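PDB 6Z34: CymD from Pseudomonas putida, which forms an outer-membrane channel of the FadL family for the uptake of monoaromatic hydrocarbons, probably by lateral diffusion through the barrel wall into the membrane. Local coordinates for residues Met30-Thr36 with Arg223-Thr227; Arg93-Gly99 with Pro140-Gln146; Lys233-Val239 with Val283-Glu289. One frame throughout, in Å; residues are numbered along the deposited sequence.

Interaction 1: Met30-Thr36 with Arg223-Thr227; sequences MMLNPAT and RLGLT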
ATOM      1  N   MET A  30      10.710  -7.879   5.667  1.00 44.65           N
ATOM      2  CA  MET A  30       9.494  -8.687   5.712  1.00 52.03           C
ATOM      3  C   MET A  30       8.495  -8.302   4.617  1.00 52.68           C
ATOM      4  O   MET A  30       7.777  -9.157   4.074  1.00 44.49           O
ATOM      5  CB  MET A  30       8.815  -8.522   7.085  1.00 55.63           C
ATOM      6  CG  MET A  30       9.154  -9.591   8.073  1.00 64.87           C
ATOM      7  SD  MET A  30       8.369  -9.476   9.693  1.00 56.43           S
ATOM      8  CE  MET A  30       8.681  -7.792  10.162  1.00 45.72           C
ATOM      9  N   MET A  31       8.414  -7.009   4.315  1.00 46.52           N
ATOM     10  CA  MET A  31       7.422  -6.503   3.379  1.00 57.84           C
ATOM     11  C   MET A  31       8.036  -6.080   2.060  1.00 53.01           C
ATOM     12  O   MET A  31       7.339  -5.489   1.239  1.00 48.86           O
ATOM     13  CB  MET A  31       6.660  -5.324   3.983  1.00 64.47           C
ATOM     14  CG  MET A  31       5.758  -5.695   5.154  1.00 72.86           C
ATOM     15  SD  MET A  31       4.391  -6.796   4.705  1.00 71.76           S
ATOM     16  CE  MET A  31       3.786  -6.003   3.242  1.00 60.65           C
ATOM     17  N   LEU A  32       9.327  -6.333   1.846  1.00 40.10           N
ATOM     18  CA  LEU A  32       9.926  -6.011   0.555  1.00 46.66           C
ATOM     19  C   LEU A  32      10.598  -7.264   0.027  1.00 48.14           C
ATOM     20  O   LEU A  32       9.956  -8.097  -0.633  1.00 47.62           O
ATOM     21  CB  LEU A  32      10.912  -4.849   0.656  1.00 43.35           C
ATOM     22  CG  LEU A  32      11.022  -4.094  -0.679  1.00 58.28           C
ATOM     23  CD1 LEU A  32      11.238  -2.611  -0.432  1.00 52.21           C
ATOM     24  CD2 LEU A  32      12.098  -4.650  -1.608  1.00 65.41           C
ATOM     25  N   ASN A  33      11.878  -7.432   0.337  1.00 45.82           N
ATOM     26  CA  ASN A  33      12.562  -8.682   0.021  1.00 45.38           C
ATOM     27  C   ASN A  33      12.973  -9.311   1.342  1.00 47.57           C
ATOM     28  O   ASN A  33      13.965  -8.886   1.967  1.00 43.54           O
ATOM     29  CB  ASN A  33      13.759  -8.474  -0.907  1.00 40.19           C
ATOM     30  CG  ASN A  33      14.455  -9.799  -1.281  1.00 53.61           C
ATOM     31  OD1 ASN A  33      13.968 -10.903  -0.956  1.00 47.63           O
ATOM     32  ND2 ASN A  33      15.593  -9.693  -1.968  1.00 53.32           N
ATOM     33  N   PRO A  34      12.225 -10.301   1.823  1.00 48.16           N
ATOM     34  CA  PRO A  34      12.567 -10.923   3.108  1.00 40.40           C
ATOM     35  C   PRO A  34      13.931 -11.597   3.118  1.00 41.23           C
ATOM     36  O   PRO A  34      14.466 -11.840   4.204  1.00 42.92           O
ATOM     37  CB  PRO A  34      11.430 -11.934   3.327  1.00 45.21           C
ATOM     38  CG  PRO A  34      10.674 -12.000   2.034  1.00 49.93           C
ATOM     39  CD  PRO A  34      10.917 -10.736   1.306  1.00 50.33           C
ATOM     40  N   ALA A  35      14.538 -11.874   1.958  1.00 44.58           N
ATOM     41  CA  ALA A  35      15.892 -12.423   1.973  1.00 41.30           C
ATOM     42  C   ALA A  35      16.866 -11.464   2.639  1.00 44.62           C
ATOM     43  O   ALA A  35      17.887 -11.906   3.182  1.00 46.48           O
ATOM     44  CB  ALA A  35      16.368 -12.756   0.555  1.00 43.55           C
ATOM     45  N   THR A  36      16.554 -10.154   2.659  1.00 43.03           N
ATOM     46  CA  THR A  36      17.506  -9.209   3.247  1.00 45.22           C
ATOM     47  C   THR A  36      17.572  -9.312   4.765  1.00 53.97           C
ATOM     48  O   THR A  36      18.486  -8.738   5.366  1.00 53.04           O
ATOM     49  CB  THR A  36      17.186  -7.761   2.867  1.00 42.07           C
ATOM     50  OG1 THR A  36      15.862  -7.427   3.285  1.00 43.74           O
ATOM     51  CG2 THR A  36      17.379  -7.520   1.323  1.00 42.10           C
ATOM     52  N   ARG A 223       5.196 -12.930  -0.582  1.00 44.50           N
ATOM     53  CA  ARG A 223       6.326 -12.634  -1.448  1.00 42.53           C
ATOM     54  C   ARG A 223       7.390 -13.713  -1.287  1.00 51.73           C
ATOM     55  O   ARG A 223       7.450 -14.405  -0.270  1.00 57.96           O
ATOM     56  CB  ARG A 223       6.908 -11.244  -1.146  1.00 41.80           C
ATOM     57  CG  ARG A 223       7.343 -11.004   0.298  1.00 41.89           C
ATOM     58  CD  ARG A 223       7.282  -9.535   0.639  1.00 42.74           C
ATOM     59  NE  ARG A 223       5.924  -9.093   0.402  1.00 53.20           N
ATOM     60  CZ  ARG A 223       4.965  -9.195   1.308  1.00 58.38           C
ATOM     61  NH1 ARG A 223       5.254  -9.687   2.510  1.00 45.07           N
ATOM     62  NH2 ARG A 223       3.724  -8.829   1.004  1.00 51.37           N
ATOM     63  N   LEU A 224       8.231 -13.840  -2.318  1.00 50.53           N
ATOM     64  CA  LEU A 224       9.289 -14.841  -2.399  1.00 45.58           C
ATOM     65  C   LEU A 224      10.488 -14.194  -3.081  1.00 57.61           C
ATOM     66  O   LEU A 224      10.385 -13.783  -4.239  1.00 56.63           O
ATOM     67  CB  LEU A 224       8.830 -16.072  -3.187  1.00 42.50           C
ATOM     68  CG  LEU A 224       9.913 -17.154  -3.352  1.00 49.37           C
ATOM     69  CD1 LEU A 224      10.484 -17.655  -1.979  1.00 54.30           C
ATOM     70  CD2 LEU A 224       9.410 -18.314  -4.204  1.00 42.00           C
ATOM     71  N   GLY A 225      11.620 -14.083  -2.373  1.00 47.74           N
ATOM     72  CA  GLY A 225      12.752 -13.340  -2.885  1.00 45.37           C
ATOM     73  C   GLY A 225      14.069 -14.022  -2.575  1.00 53.03           C
ATOM     74  O   GLY A 225      14.121 -15.013  -1.852  1.00 52.62           O
ATOM     75  N   LEU A 226      15.139 -13.470  -3.146  1.00 57.52           N
ATOM     76  CA  LEU A 226      16.492 -13.940  -2.862  1.00 54.37           C
ATOM     77  C   LEU A 226      17.466 -12.775  -2.973  1.00 48.79           C
ATOM     78  O   LEU A 226      17.150 -11.734  -3.551  1.00 49.15           O
ATOM     79  CB  LEU A 226      16.922 -15.087  -3.785  1.00 48.39           C
ATOM     80  CG  LEU A 226      17.080 -14.792  -5.283  1.00 59.93           C
ATOM     81  CD1 LEU A 226      18.481 -14.329  -5.635  1.00 69.30           C
ATOM     82  CD2 LEU A 226      16.722 -16.006  -6.116  1.00 55.65           C
ATOM     83  N   THR A 227      18.644 -12.941  -2.363  1.00 47.23           N
ATOM     84  CA  THR A 227      19.760 -12.035  -2.596  1.00 48.68           C
ATOM     85  C   THR A 227      20.990 -12.858  -2.925  1.00 48.99           C
ATOM     86  O   THR A 227      21.128 -14.004  -2.488  1.00 56.77           O
ATOM     87  CB  THR A 227      20.057 -11.114  -1.409  1.00 45.66           C
ATOM     88  OG1 THR A 227      20.543 -11.882  -0.310  1.00 48.40           O
ATOM     89  CG2 THR A 227      18.820 -10.390  -0.975  1.00 51.14           C
TER
HETATM   90  O   HOH W   1      20.533 -11.143   1.982  1.00 48.36           O

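Interaction 2: Arg93-Gly99 with Pro140-Gln146; sequences RYALGVG and PFSAAYQ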
ATOM      1  N   ARG A  93      21.750 -19.255  10.775  1.00 52.68           N
ATOM      2  CA  ARG A  93      21.442 -19.025   9.362  1.00 56.12           C
ATOM      3  C   ARG A  93      20.018 -18.564   9.119  1.00 56.45           C
ATOM      4  O   ARG A  93      19.665 -18.302   7.970  1.00 60.92           O
ATOM      5  CB  ARG A  93      21.667 -20.304   8.551  1.00 54.98           C
ATOM      6  CG  ARG A  93      23.119 -20.756   8.458  1.00 59.89           C
ATOM      7  CD  ARG A  93      23.202 -22.215   7.993  1.00 61.90           C
ATOM      8  NE  ARG A  93      23.686 -22.358   6.626  1.00 72.60           N
ATOM      9  CZ  ARG A  93      24.920 -22.699   6.299  1.00 78.34           C
ATOM     10  NH1 ARG A  93      25.817 -22.926   7.235  1.00 83.58           N
ATOM     11  NH2 ARG A  93      25.262 -22.804   5.028  1.00103.13           N
ATOM     12  N   TYR A  94      19.180 -18.501  10.151  1.00 48.27           N
ATOM     13  CA  TYR A  94      17.763 -18.249   9.966  1.00 47.70           C
ATOM     14  C   TYR A  94      17.399 -16.873  10.496  1.00 54.75           C
ATOM     15  O   TYR A  94      18.043 -16.344  11.411  1.00 51.41           O
ATOM     16  CB  TYR A  94      16.891 -19.288  10.681  1.00 42.85           C
ATOM     17  CG  TYR A  94      16.920 -20.673  10.070  1.00 45.10           C
ATOM     18  CD1 TYR A  94      17.949 -21.567  10.361  1.00 44.03           C
ATOM     19  CD2 TYR A  94      15.902 -21.097   9.228  1.00 43.78           C
ATOM     20  CE1 TYR A  94      17.962 -22.846   9.803  1.00 50.11           C
ATOM     21  CE2 TYR A  94      15.906 -22.359   8.666  1.00 41.18           C
ATOM     22  CZ  TYR A  94      16.931 -23.228   8.946  1.00 51.77           C
ATOM     23  OH  TYR A  94      16.901 -24.490   8.390  1.00 49.59           O
ATOM     24  N   ALA A  95      16.360 -16.305   9.884  1.00 48.19           N
ATOM     25  CA  ALA A  95      15.632 -15.172  10.418  1.00 49.58           C
ATOM     26  C   ALA A  95      14.165 -15.547  10.432  1.00 47.55           C
ATOM     27  O   ALA A  95      13.682 -16.180   9.491  1.00 43.63           O
ATOM     28  CB  ALA A  95      15.830 -13.923   9.582  1.00 50.08           C
ATOM     29  N   LEU A  96      13.473 -15.195  11.527  1.00 50.05           N
ATOM     30  CA  LEU A  96      12.036 -15.386  11.681  1.00 41.98           C
ATOM     31  C   LEU A  96      11.426 -14.051  12.051  1.00 50.56           C
ATOM     32  O   LEU A  96      11.967 -13.324  12.894  1.00 53.33           O
ATOM     33  CB  LEU A  96      11.682 -16.388  12.764  1.00 41.73           C
ATOM     34  CG  LEU A  96      12.338 -17.759  12.623  1.00 52.71           C
ATOM     35  CD1 LEU A  96      12.136 -18.549  13.924  1.00 54.53           C
ATOM     36  CD2 LEU A  96      11.776 -18.498  11.433  1.00 55.67           C
ATOM     37  N   GLY A  97      10.306 -13.729  11.428  1.00 44.51           N
ATOM     38  CA  GLY A  97       9.713 -12.422  11.605  1.00 44.95           C
ATOM     39  C   GLY A  97       8.207 -12.489  11.580  1.00 44.02           C
ATOM     40  O   GLY A  97       7.604 -13.359  10.946  1.00 55.48           O
ATOM     41  N   VAL A  98       7.606 -11.535  12.272  1.00 46.54           N
ATOM     42  CA  VAL A  98       6.186 -11.259  12.149  1.00 42.62           C
ATOM     43  C   VAL A  98       6.021  -9.763  12.363  1.00 45.84           C
ATOM     44  O   VAL A  98       6.850  -9.119  13.008  1.00 49.95           O
ATOM     45  CB  VAL A  98       5.356 -12.095  13.156  1.00 45.13           C
ATOM     46  CG1 VAL A  98       5.727 -11.721  14.564  1.00 50.41           C
ATOM     47  CG2 VAL A  98       3.836 -11.899  12.922  1.00 53.46           C
ATOM     48  N   GLY A  99       4.950  -9.202  11.817  1.00 46.86           N
ATOM     49  CA  GLY A  99       4.688  -7.799  12.057  1.00 44.21           C
ATOM     50  C   GLY A  99       3.294  -7.396  11.629  1.00 46.08           C
ATOM     51  O   GLY A  99       2.465  -8.226  11.246  1.00 46.98           O
ATOM     52  N   PRO A 140       2.591 -10.018   8.120  1.00 50.97           N
ATOM     53  CA  PRO A 140       3.456 -11.050   7.540  1.00 50.69           C
ATOM     54  C   PRO A 140       3.905 -12.076   8.555  1.00 49.44           C
ATOM     55  O   PRO A 140       4.100 -11.779   9.735  1.00 50.47           O
ATOM     56  CB  PRO A 140       4.661 -10.253   7.032  1.00 51.79           C
ATOM     57  CG  PRO A 140       4.734  -9.101   7.990  1.00 59.09           C
ATOM     58  CD  PRO A 140       3.289  -8.725   8.248  1.00 47.83           C
ATOM     59  N   PHE A 141       4.046 -13.307   8.071  1.00 49.54           N
ATOM     60  CA  PHE A 141       4.779 -14.361   8.768  1.00 47.31           C
ATOM     61  C   PHE A 141       5.938 -14.702   7.852  1.00 49.65           C
ATOM     62  O   PHE A 141       5.726 -15.151   6.721  1.00 52.03           O
ATOM     63  CB  PHE A 141       3.894 -15.569   9.069  1.00 51.85           C
ATOM     64  CG  PHE A 141       2.626 -15.205   9.804  1.00 67.37           C
ATOM     65  CD1 PHE A 141       1.531 -14.685   9.117  1.00 67.42           C
ATOM     66  CD2 PHE A 141       2.534 -15.350  11.180  1.00 68.41           C
ATOM     67  CE1 PHE A 141       0.372 -14.333   9.781  1.00 54.54           C
ATOM     68  CE2 PHE A 141       1.376 -15.000  11.850  1.00 67.93           C
ATOM     69  CZ  PHE A 141       0.291 -14.483  11.145  1.00 59.77           C
ATOM     70  N   SER A 142       7.156 -14.417   8.311  1.00 49.63           N
ATOM     71  CA  SER A 142       8.301 -14.312   7.425  1.00 46.99           C
ATOM     72  C   SER A 142       9.449 -15.148   7.954  1.00 50.74           C
ATOM     73  O   SER A 142       9.615 -15.318   9.169  1.00 45.23           O
ATOM     74  CB  SER A 142       8.751 -12.868   7.271  1.00 50.86           C
ATOM     75  OG  SER A 142       9.618 -12.720   6.161  1.00 62.54           O
ATOM     76  N   ALA A 143      10.240 -15.669   7.021  1.00 47.08           N
ATOM     77  CA  ALA A 143      11.407 -16.467   7.355  1.00 48.01           C
ATOM     78  C   ALA A 143      12.455 -16.246   6.281  1.00 47.28           C
ATOM     79  O   ALA A 143      12.125 -15.948   5.131  1.00 50.18           O
ATOM     80  CB  ALA A 143      11.056 -17.956   7.465  1.00 36.51           C
ATOM     81  N   ALA A 144      13.728 -16.404   6.658  1.00 42.92           N
ATOM     82  CA  ALA A 144      14.807 -16.254   5.700  1.00 44.57           C
ATOM     83  C   ALA A 144      15.947 -17.185   6.099  1.00 50.28           C
ATOM     84  O   ALA A 144      16.066 -17.604   7.255  1.00 47.09           O
ATOM     85  CB  ALA A 144      15.278 -14.798   5.608  1.00 48.42           C
ATOM     86  N   TYR A 145      16.777 -17.525   5.115  1.00 50.95           N
ATOM     87  CA  TYR A 145      17.786 -18.554   5.309  1.00 53.93           C
ATOM     88  C   TYR A 145      18.991 -18.230   4.444  1.00 65.04           C
ATOM     89  O   TYR A 145      18.834 -17.900   3.262  1.00 57.11           O
ATOM     90  CB  TYR A 145      17.226 -19.942   4.965  1.00 48.98           C
ATOM     91  CG  TYR A 145      18.217 -21.079   5.139  1.00 55.24           C
ATOM     92  CD1 TYR A 145      18.590 -21.521   6.410  1.00 57.60           C
ATOM     93  CD2 TYR A 145      18.779 -21.719   4.032  1.00 60.34           C
ATOM     94  CE1 TYR A 145      19.492 -22.570   6.568  1.00 54.17           C
ATOM     95  CE2 TYR A 145      19.691 -22.769   4.176  1.00 49.79           C
ATOM     96  CZ  TYR A 145      20.048 -23.183   5.451  1.00 55.92           C
ATOM     97  OH  TYR A 145      20.940 -24.226   5.620  1.00 58.95           O
ATOM     98  N   GLN A 146      20.183 -18.315   5.049  1.00 56.91           N
ATOM     99  CA  GLN A 146      21.448 -18.209   4.319  1.00 56.42           C
ATOM    100  C   GLN A 146      21.784 -19.584   3.774  1.00 56.63           C
ATOM    101  O   GLN A 146      22.223 -20.465   4.518  1.00 53.06           O
ATOM    102  CB  GLN A 146      22.577 -17.719   5.216  1.00 62.96           C
ATOM    103  CG  GLN A 146      22.645 -16.227   5.423  1.00 79.34           C
ATOM    104  CD  GLN A 146      23.689 -15.856   6.455  1.00 89.38           C
ATOM    105  OE1 GLN A 146      23.938 -16.613   7.390  1.00 90.74           O
ATOM    106  NE2 GLN A 146      24.310 -14.694   6.289  1.00 97.95           N
TER

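Interaction 3: Lys233-Val239 with Val283-Glu289; sequences KTRVGIV and VAGISHE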
ATOM      1  N   LYS A 233      31.601  -6.316  -3.042  1.00 71.65           N
ATOM      2  CA  LYS A 233      30.955  -5.037  -2.784  1.00 74.25           C
ATOM      3  C   LYS A 233      29.552  -4.931  -3.379  1.00 73.96           C
ATOM      4  O   LYS A 233      28.824  -3.987  -3.051  1.00 67.91           O
ATOM      5  CB  LYS A 233      31.828  -3.892  -3.316  1.00 72.16           C
ATOM      6  CG  LYS A 233      33.285  -4.026  -2.919  1.00 81.49           C
ATOM      7  CD  LYS A 233      33.907  -2.698  -2.536  1.00 84.43           C
ATOM      8  CE  LYS A 233      34.179  -1.831  -3.745  1.00 86.43           C
ATOM      9  NZ  LYS A 233      34.961  -0.612  -3.364  1.00 86.27           N
ATOM     10  N   THR A 234      29.147  -5.870  -4.229  1.00 62.29           N
ATOM     11  CA  THR A 234      27.922  -5.741  -4.998  1.00 59.97           C
ATOM     12  C   THR A 234      27.024  -6.932  -4.715  1.00 59.33           C
ATOM     13  O   THR A 234      27.402  -8.076  -4.982  1.00 66.43           O
ATOM     14  CB  THR A 234      28.213  -5.636  -6.494  1.00 63.32           C
ATOM     15  OG1 THR A 234      28.732  -4.330  -6.779  1.00 64.10           O
ATOM     16  CG2 THR A 234      26.931  -5.845  -7.290  1.00 66.30           C
ATOM     17  N   ARG A 235      25.849  -6.653  -4.161  1.00 50.02           N
ATOM     18  CA  ARG A 235      24.830  -7.653  -3.899  1.00 49.69           C
ATOM     19  C   ARG A 235      23.666  -7.392  -4.837  1.00 50.72           C
ATOM     20  O   ARG A 235      23.341  -6.236  -5.132  1.00 52.26           O
ATOM     21  CB  ARG A 235      24.375  -7.592  -2.427  1.00 58.25           C
ATOM     22  CG  ARG A 235      23.344  -8.639  -2.001  1.00 59.64           C
ATOM     23  CD  ARG A 235      22.978  -8.480  -0.524  1.00 60.54           C
ATOM     24  NE  ARG A 235      24.137  -8.161   0.305  1.00 60.24           N
ATOM     25  CZ  ARG A 235      24.335  -6.991   0.909  1.00 65.72           C
ATOM     26  NH1 ARG A 235      23.446  -6.011   0.779  1.00 59.03           N
ATOM     27  NH2 ARG A 235      25.428  -6.799   1.640  1.00 67.64           N
ATOM     28  N   VAL A 236      23.062  -8.460  -5.341  1.00 53.27           N
ATOM     29  CA  VAL A 236      21.894  -8.323  -6.196  1.00 54.77           C
ATOM     30  C   VAL A 236      20.726  -9.037  -5.516  1.00 59.13           C
ATOM     31  O   VAL A 236      20.914 -10.027  -4.797  1.00 53.78           O
ATOM     32  CB  VAL A 236      22.181  -8.857  -7.623  1.00 60.63           C
ATOM     33  CG1 VAL A 236      22.531 -10.319  -7.604  1.00 60.29           C
ATOM     34  CG2 VAL A 236      21.002  -8.622  -8.529  1.00 72.74           C
ATOM     35  N   GLY A 237      19.526  -8.493  -5.698  1.00 52.97           N
ATOM     36  CA  GLY A 237      18.341  -9.013  -5.035  1.00 41.12           C
ATOM     37  C   GLY A 237      17.141  -9.007  -5.961  1.00 55.52           C
ATOM     38  O   GLY A 237      16.986  -8.128  -6.817  1.00 57.49           O
ATOM     39  N   ILE A 238      16.289 -10.012  -5.789  1.00 48.12           N
ATOM     40  CA  ILE A 238      15.090 -10.156  -6.612  1.00 52.66           C
ATOM     41  C   ILE A 238      13.973 -10.682  -5.726  1.00 54.69           C
ATOM     42  O   ILE A 238      14.174 -11.631  -4.958  1.00 54.04           O
ATOM     43  CB  ILE A 238      15.329 -11.095  -7.824  1.00 61.70           C
ATOM     44  CG1 ILE A 238      14.057 -11.309  -8.630  1.00 71.41           C
ATOM     45  CG2 ILE A 238      15.764 -12.461  -7.411  1.00 71.89           C
ATOM     46  CD1 ILE A 238      13.683 -10.154  -9.475  1.00 78.38           C
ATOM     47  N   VAL A 239      12.793 -10.062  -5.819  1.00 46.88           N
ATOM     48  CA  VAL A 239      11.645 -10.534  -5.052  1.00 46.55           C
ATOM     49  C   VAL A 239      10.395 -10.444  -5.907  1.00 56.92           C
ATOM     50  O   VAL A 239      10.147  -9.433  -6.573  1.00 57.28           O
ATOM     51  CB  VAL A 239      11.464  -9.771  -3.715  1.00 50.34           C
ATOM     52  CG1 VAL A 239      11.297  -8.278  -3.941  1.00 42.77           C
ATOM     53  CG2 VAL A 239      10.269 -10.334  -2.950  1.00 48.47           C
ATOM     54  N   VAL A 283      10.352  -7.020  -8.142  1.00 54.30           N
ATOM     55  CA  VAL A 283      11.381  -6.038  -7.823  1.00 50.96           C
ATOM     56  C   VAL A 283      12.739  -6.689  -8.017  1.00 55.95           C
ATOM     57  O   VAL A 283      13.030  -7.729  -7.413  1.00 60.73           O
ATOM     58  CB  VAL A 283      11.243  -5.515  -6.389  1.00 61.56           C
ATOM     59  CG1 VAL A 283      12.291  -4.445  -6.126  1.00 58.62           C
ATOM     60  CG2 VAL A 283       9.837  -4.989  -6.153  1.00 68.09           C
ATOM     61  N   ALA A 284      13.569  -6.078  -8.850  1.00 63.31           N
ATOM     62  CA  ALA A 284      14.957  -6.471  -9.021  1.00 57.14           C
ATOM     63  C   ALA A 284      15.835  -5.280  -8.679  1.00 58.19           C
ATOM     64  O   ALA A 284      15.507  -4.135  -9.022  1.00 54.42           O
ATOM     65  CB  ALA A 284      15.243  -6.934 -10.449  1.00 47.98           C
ATOM     66  N   GLY A 285      16.943  -5.544  -7.992  1.00 47.75           N
ATOM     67  CA  GLY A 285      17.761  -4.417  -7.595  1.00 47.90           C
ATOM     68  C   GLY A 285      19.157  -4.830  -7.188  1.00 50.31           C
ATOM     69  O   GLY A 285      19.513  -6.014  -7.157  1.00 46.70           O
ATOM     70  N   ILE A 286      19.947  -3.820  -6.855  1.00 48.86           N
ATOM     71  CA  ILE A 286      21.358  -4.016  -6.592  1.00 60.36           C
ATOM     72  C   ILE A 286      21.779  -3.028  -5.517  1.00 63.51           C
ATOM     73  O   ILE A 286      21.253  -1.912  -5.434  1.00 60.26           O
ATOM     74  CB  ILE A 286      22.171  -3.844  -7.891  1.00 60.88           C
ATOM     75  CG1 ILE A 286      23.663  -3.848  -7.624  1.00 65.65           C
ATOM     76  CG2 ILE A 286      21.811  -2.564  -8.541  1.00 68.05           C
ATOM     77  CD1 ILE A 286      24.455  -3.784  -8.907  1.00 73.08           C
ATOM     78  N   SER A 287      22.704  -3.479  -4.663  1.00 58.29           N
ATOM     79  CA  SER A 287      23.351  -2.664  -3.644  1.00 54.33           C
ATOM     80  C   SER A 287      24.865  -2.754  -3.804  1.00 61.36           C
ATOM     81  O   SER A 287      25.416  -3.851  -3.947  1.00 61.50           O
ATOM     82  CB  SER A 287      22.976  -3.127  -2.242  1.00 46.83           C
ATOM     83  OG  SER A 287      23.581  -2.282  -1.286  1.00 56.39           O
ATOM     84  N   HIS A 288      25.531  -1.605  -3.754  1.00 55.82           N
ATOM     85  CA  HIS A 288      26.974  -1.518  -3.905  1.00 56.99           C
ATOM     86  C   HIS A 288      27.517  -0.738  -2.722  1.00 58.46           C
ATOM     87  O   HIS A 288      27.166   0.431  -2.532  1.00 59.54           O
ATOM     88  CB  HIS A 288      27.366  -0.847  -5.229  1.00 68.98           C
ATOM     89  CG  HIS A 288      28.831  -0.915  -5.524  1.00 77.45           C
ATOM     90  ND1 HIS A 288      29.459  -2.077  -5.919  1.00 76.44           N
ATOM     91  CD2 HIS A 288      29.797   0.034  -5.469  1.00 79.18           C
ATOM     92  CE1 HIS A 288      30.747  -1.840  -6.096  1.00 77.21           C
ATOM     93  NE2 HIS A 288      30.977  -0.567  -5.832  1.00 78.26           N
ATOM     94  N   GLU A 289      28.350  -1.383  -1.924  1.00 52.49           N
ATOM     95  CA  GLU A 289      28.869  -0.798  -0.698  1.00 67.70           C
ATOM     96  C   GLU A 289      30.357  -0.536  -0.920  1.00 73.91           C
ATOM     97  O   GLU A 289      31.181  -1.436  -0.763  1.00 86.95           O
ATOM     98  CB  GLU A 289      28.600  -1.728   0.495  1.00 67.36           C
ATOM     99  CG  GLU A 289      27.141  -1.731   0.929  1.00 79.65           C
ATOM    100  CD  GLU A 289      26.715  -2.978   1.708  1.00 91.83           C
ATOM    101  OE1 GLU A 289      27.568  -3.607   2.372  1.00 90.99           O
ATOM    102  OE2 GLU A 289      25.510  -3.320   1.656  1.00 91.62           O
TER
HETATM  103  O   HOH W   2      22.844  -4.286   2.883  1.00 51.81           O

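Interaction 1: Met30-Thr36 with Arg223-Thr227
In FadL-type channels a plug, or hatch, built from the N-terminal residues fills the barrel, and here its Met30-Thr36 part rests on the inner face of the wall at Arg223-Thr227. An Asx turn shapes the plug side: Asn33 OD1 accepts from Ala35 N at 3.1 Å, which leaves the amide group to reach the strand, Asn33 ND2 donating to Leu226 O at 3.0 Å and also to Ala21 O. The absence of a side chain at Gly225 makes this fit possible, since Asn33 OD1 lies 3.3 Å from Gly225 CA, where a CB would collide. Ala35 CB settles 3.6 Å from Leu226 CA, and a water links Ala35 O (3.0 Å) to Thr227 OG1 (2.4 Å). Arg223 reaches into the plug, its NH1 making a weak hydrogen bond to Met30 O (3.0 Å), while Met31 CE lies over one guanidinium face, 3.6 Å from Arg223 NH2. The charge is met by a salt bridge to Asp158 on strand 151-171, and NE binds Asn241 on strand 234-259. Strand 198-229 thus meets the plug while held between these two strands, and Met30 and Pro34 extend the contact to Ser142 on strand 131-146.

Interaction 2: Arg93-Gly99 with Pro140-Gln146
Backbone hydrogen bonds carry this contact between two adjacent antiparallel strands in the wall of a transmembrane beta-barrel. Two reciprocal pairs are the strongest: Ala95 N to Ala144 O (2.9 Å) with Ala144 N to Ala95 O (2.8 Å), and Gly97 N to Ser142 O (2.8 Å) with Ser142 N to Gly97 O (2.9 Å). Toward the turns the ladder goes on with Gln146 N to Arg93 O at 3.0 Å, and at the other end it closes with a single weak bond, Gly99 N to Pro140 O at 3.4 Å; proline, lacking an amide hydrogen, cannot return it. Arg93 adds a side-chain bond from NE to Gln146 O (3.2 Å), and its NH2 binds Val147 O, so one guanidinium ties together consecutive carbonyls where the second strand ends. Alternation then sorts the side chains. Ala95, Ser142 and Ala144 face the interior, where small residues leave room for the plug, and Ser142 OG bonds to Ser156 on strand 151-171. Tyr94, Leu96, Val98, Phe141, Ala143 and Tyr145 form the outer face, an apolar and aromatic surface suited to the membrane. On it the rings of Tyr94 and Tyr145 pack obliquely, centroids 4.8 Å apart and planes at 52°, while Leu96 CD2 lies 4.1 Å from Ala143 CB. Farther along, Val98 CG2 sits 4.1 Å from Phe141 CD2.

Interaction 3: Lys233-Val239 with Val283-Glu289
How side chains divide between the two faces of a barrel wall is well illustrated by Lys233-Val239 and Val283-Glu289, where strands 234-239 and 283-289 run antiparallel with their axes at 161°. Reciprocal backbone bonds join Arg235 with Ser287, Gly237 with Gly285 and Val239 with Val283, and Glu289 N adds one to Lys233 O (2.9 Å). The non-hydrogen-bonded pairs send their side chains to the outer face, where two of the three meet directly. Thr234 in the m rotamer and His288 with chi1 in t swing their polar ends together, giving a short hydrogen bond of 2.5 Å between Thr234 OG1 and His288 ND1; the latter ring also meets Phe290 edge-to-face. Ile286, extended as tt, brings CD1 to 3.6 Å from Thr234 CG2. Ile238, by contrast, turns at chi2 (tp), so that its CD1 bends across to Ala284 CB, 3.7 Å away. On the inner face Val239 (p) and Val283 (t) pack with CG1 of the former 3.7 Å from CB of the latter. Arg235 leaves the strand extended through chi1 and chi2 and then bends at chi3 (m), which lets NH2 form a long salt bridge, 3.5 Å, with Glu289 OE2. A water binds Arg235 NH1 (2.8 Å) and Glu289 OE2 (3.1 Å), and NH1 also donates to Ala22 O of the N-terminal plug. The chemistry implies a wall with an outer surface that is largely apolar but for the Thr234-His288 pair, while Arg235, on the opposite, inward face, pairs with Glu289 and links wall and plug.

Interactions 2 and 3 are strand pairings in the same curled sheet, partly buried and about 19 Å apart between centres, whereas interaction 1 is a buried contact of plug against wall that touches both. Its loop meets interaction 2 through Met30 and Pro34, with Met30 CG 3.4 Å from Ser142 CB. Its strand is the sheet neighbour of strand 234-259 in interaction 3, Leu226 N lying 2.8 Å from Ile238 O in a probable hydrogen bond. Chemistry follows place: the pairings rely on regular backbone bonds beneath largely apolar outer faces, while the interior contact depends on individual side chains, notably an asparagine and an arginine, fitted to an irregular loop.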